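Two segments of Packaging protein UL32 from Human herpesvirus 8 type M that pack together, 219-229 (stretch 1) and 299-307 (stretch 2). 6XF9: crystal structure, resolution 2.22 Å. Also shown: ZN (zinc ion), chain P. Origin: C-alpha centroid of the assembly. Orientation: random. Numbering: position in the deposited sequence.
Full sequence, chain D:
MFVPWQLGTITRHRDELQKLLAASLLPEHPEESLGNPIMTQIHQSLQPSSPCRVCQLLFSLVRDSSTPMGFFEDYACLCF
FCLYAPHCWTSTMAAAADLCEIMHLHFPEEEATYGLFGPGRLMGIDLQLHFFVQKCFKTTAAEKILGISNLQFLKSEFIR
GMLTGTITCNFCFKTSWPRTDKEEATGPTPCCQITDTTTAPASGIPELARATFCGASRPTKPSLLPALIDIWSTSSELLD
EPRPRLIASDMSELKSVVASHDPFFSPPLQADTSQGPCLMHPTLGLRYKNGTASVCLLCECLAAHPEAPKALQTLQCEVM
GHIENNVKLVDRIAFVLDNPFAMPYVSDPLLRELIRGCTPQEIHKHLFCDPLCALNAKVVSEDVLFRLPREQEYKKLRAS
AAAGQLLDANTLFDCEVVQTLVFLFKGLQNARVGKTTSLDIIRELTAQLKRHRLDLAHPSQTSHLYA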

# COMPACT_ATOMS: atom_id res chain seq x y z
N PRO D 219 53.05 -3.56 -33.02
CA PRO D 219 52.33 -2.71 -33.96
C PRO D 219 50.84 -2.94 -33.84
O PRO D 219 50.38 -4.03 -33.46
CB PRO D 219 52.85 -3.17 -35.33
CG PRO D 219 53.99 -4.11 -35.04
CD PRO D 219 53.70 -4.69 -33.69
N THR D 220 50.10 -1.90 -34.15
CA THR D 220 48.65 -1.94 -34.13
C THR D 220 48.09 -2.27 -35.50
O THR D 220 48.63 -1.90 -36.54
CB THR D 220 48.11 -0.61 -33.61
OG1 THR D 220 48.51 0.45 -34.48
CG2 THR D 220 48.63 -0.34 -32.21
N LYS D 221 46.95 -2.95 -35.49
CA LYS D 221 46.17 -3.27 -36.67
C LYS D 221 45.42 -2.04 -37.19
O LYS D 221 45.34 -1.00 -36.52
CB LYS D 221 45.21 -4.40 -36.32
CG LYS D 221 45.93 -5.57 -35.70
CD LYS D 221 45.05 -6.81 -35.69
CE LYS D 221 44.06 -6.75 -34.57
NZ LYS D 221 43.55 -8.10 -34.21
N PRO D 222 44.87 -2.12 -38.40
CA PRO D 222 44.21 -0.95 -39.00
C PRO D 222 42.95 -0.51 -38.25
O PRO D 222 42.15 -1.32 -37.77
CB PRO D 222 43.85 -1.43 -40.41
CG PRO D 222 44.75 -2.59 -40.68
CD PRO D 222 44.99 -3.24 -39.36
N SER D 223 42.75 0.81 -38.20
CA SER D 223 41.56 1.38 -37.60
C SER D 223 40.34 1.02 -38.42
O SER D 223 40.36 1.11 -39.65
CB SER D 223 41.69 2.89 -37.50
OG SER D 223 40.41 3.51 -37.53
N LEU D 224 39.27 0.63 -37.74
CA LEU D 224 38.01 0.33 -38.42
C LEU D 224 37.14 1.55 -38.61
O LEU D 224 36.04 1.43 -39.18
CB LEU D 224 37.23 -0.75 -37.66
CG LEU D 224 38.01 -2.04 -37.38
CD1 LEU D 224 37.14 -3.10 -36.75
CD2 LEU D 224 38.62 -2.56 -38.66
N LEU D 225 37.58 2.72 -38.14
CA LEU D 225 36.77 3.93 -38.31
C LEU D 225 36.30 4.20 -39.73
O LEU D 225 35.11 4.52 -39.91
CB LEU D 225 37.55 5.15 -37.80
CG LEU D 225 37.28 5.45 -36.35
CD1 LEU D 225 38.00 6.72 -35.94
CD2 LEU D 225 35.78 5.59 -36.23
N PRO D 226 37.13 4.06 -40.78
CA PRO D 226 36.61 4.33 -42.13
C PRO D 226 35.43 3.44 -42.48
O PRO D 226 34.45 3.92 -43.07
CB PRO D 226 37.83 4.07 -43.03
CG PRO D 226 39.00 4.32 -42.13
CD PRO D 226 38.58 3.76 -40.82
N ALA D 227 35.50 2.14 -42.14
CA ALA D 227 34.39 1.24 -42.44
C ALA D 227 33.12 1.71 -41.75
O ALA D 227 32.03 1.67 -42.34
CB ALA D 227 34.74 -0.18 -42.01
N LEU D 228 33.24 2.10 -40.48
CA LEU D 228 32.11 2.68 -39.76
C LEU D 228 31.60 3.93 -40.47
O LEU D 228 30.42 4.01 -40.82
CB LEU D 228 32.55 3.00 -38.32
CG LEU D 228 31.70 3.91 -37.43
CD1 LEU D 228 30.41 3.24 -37.02
CD2 LEU D 228 32.51 4.31 -36.19
N ILE D 229 32.49 4.88 -40.74
CA ILE D 229 32.04 6.16 -41.30
C ILE D 229 31.40 5.97 -42.67
O ILE D 229 30.38 6.61 -42.99
CB ILE D 229 33.23 7.14 -41.38
CG1 ILE D 229 33.80 7.39 -39.99
CG2 ILE D 229 32.81 8.44 -42.02
CD1 ILE D 229 34.92 8.36 -39.99
ZN ZN P . 28.82 5.30 -25.51
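Stretch 2, residues 299-307: CECLAAHPE

A single backbone hydrogen bond ties these two stretches together, joining the end of one helix to the start of another: Leu224 N donates to Ala304 O at 2.7 Å. The general principle is that carbonyls in the last turn of a helix, lacking amide partners further along, remain free to bind a neighbouring segment. In stretch 2 the helix runs through 299-304, its closing i to i+4 bonds already weak, and His305 then leaves helical geometry with phi/psi of -145/138°. Stretch 1 approaches as an extended loop and turns at Leu224 (-88/-1°) into the helix that starts at Leu225. Ser223 caps this turn, its OG accepting from Leu225 N at 3.0 Å.

The two helices run roughly antiparallel, at 142°, with axes no closer than 10.2 Å, so side chains fill the space between them. Beside the hydrogen bond, Leu224 CB meets Ala304 CB at 3.9 Å. Back along the stretch 2 helix, Leu225 CD2 lies 4.2 Å from Cys301 SG, and Leu228 CD2 reaches Glu300 CB at 3.6 Å. Beyond the helix end, His305 CD2 lies 3.4 Å from Ser223 OG and 3.5 Å from Leu225 CD1, while Pro306 CG packs 4.1 Å from Lys221 O. Cys299, out of reach of stretch 1, binds zinc through SG at 2.3 Å.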

# COMPACT_ATOMS: atom_id res chain seq x y z
N CYS D 299 31.07 4.76 -28.41
CA CYS D 299 31.15 3.32 -28.18
C CYS D 299 31.61 2.59 -29.43
O CYS D 299 32.28 1.56 -29.33
CB CYS D 299 29.81 2.76 -27.71
SG CYS D 299 29.39 3.09 -25.96
N GLU D 300 31.23 3.07 -30.62
CA GLU D 300 31.79 2.51 -31.84
C GLU D 300 33.31 2.69 -31.83
O GLU D 300 34.05 1.74 -32.10
CB GLU D 300 31.19 3.19 -33.07
CG GLU D 300 29.67 3.18 -33.11
CD GLU D 300 29.09 1.79 -33.08
OE1 GLU D 300 29.68 0.90 -33.70
OE2 GLU D 300 28.06 1.58 -32.39
N CYS D 301 33.77 3.87 -31.43
CA CYS D 301 35.21 4.13 -31.41
C CYS D 301 35.92 3.19 -30.46
O CYS D 301 37.07 2.82 -30.70
CB CYS D 301 35.48 5.57 -31.01
SG CYS D 301 34.94 6.70 -32.30
N LEU D 302 35.29 2.85 -29.34
CA LEU D 302 35.92 1.92 -28.40
C LEU D 302 36.27 0.61 -29.08
O LEU D 302 37.31 0.02 -28.78
CB LEU D 302 35.02 1.68 -27.19
CG LEU D 302 34.85 2.87 -26.25
CD1 LEU D 302 34.04 2.45 -25.05
CD2 LEU D 302 36.19 3.40 -25.78
N ALA D 303 35.43 0.15 -29.99
CA ALA D 303 35.68 -1.11 -30.68
C ALA D 303 36.36 -0.94 -32.03
O ALA D 303 36.90 -1.92 -32.57
CB ALA D 303 34.36 -1.86 -30.90
N ALA D 304 36.35 0.26 -32.60
CA ALA D 304 36.79 0.46 -33.96
C ALA D 304 38.17 1.08 -34.07
O ALA D 304 38.74 1.08 -35.17
CB ALA D 304 35.78 1.35 -34.70
N HIS D 305 38.74 1.58 -32.97
CA HIS D 305 39.95 2.34 -33.07
C HIS D 305 40.87 2.11 -31.88
O HIS D 305 40.41 2.11 -30.73
CB HIS D 305 39.64 3.83 -33.17
CG HIS D 305 40.80 4.66 -33.62
ND1 HIS D 305 41.93 4.85 -32.85
CD2 HIS D 305 40.99 5.36 -34.76
CE1 HIS D 305 42.77 5.63 -33.50
NE2 HIS D 305 42.22 5.96 -34.66
N PRO D 306 42.18 1.98 -32.13
CA PRO D 306 43.09 1.47 -31.09
C PRO D 306 43.32 2.41 -29.93
O PRO D 306 43.73 1.93 -28.87
CB PRO D 306 44.40 1.22 -31.85
CG PRO D 306 43.98 1.04 -33.29
CD PRO D 306 42.83 1.99 -33.46
N GLU D 307 43.16 3.71 -30.09
CA GLU D 307 43.44 4.62 -28.98
C GLU D 307 42.19 5.28 -28.40
O GLU D 307 42.32 6.17 -27.56
CB GLU D 307 44.48 5.65 -29.40
CG GLU D 307 44.35 6.04 -30.84
CD GLU D 307 45.52 6.85 -31.37
OE1 GLU D 307 46.27 7.45 -30.57
OE2 GLU D 307 45.69 6.88 -32.62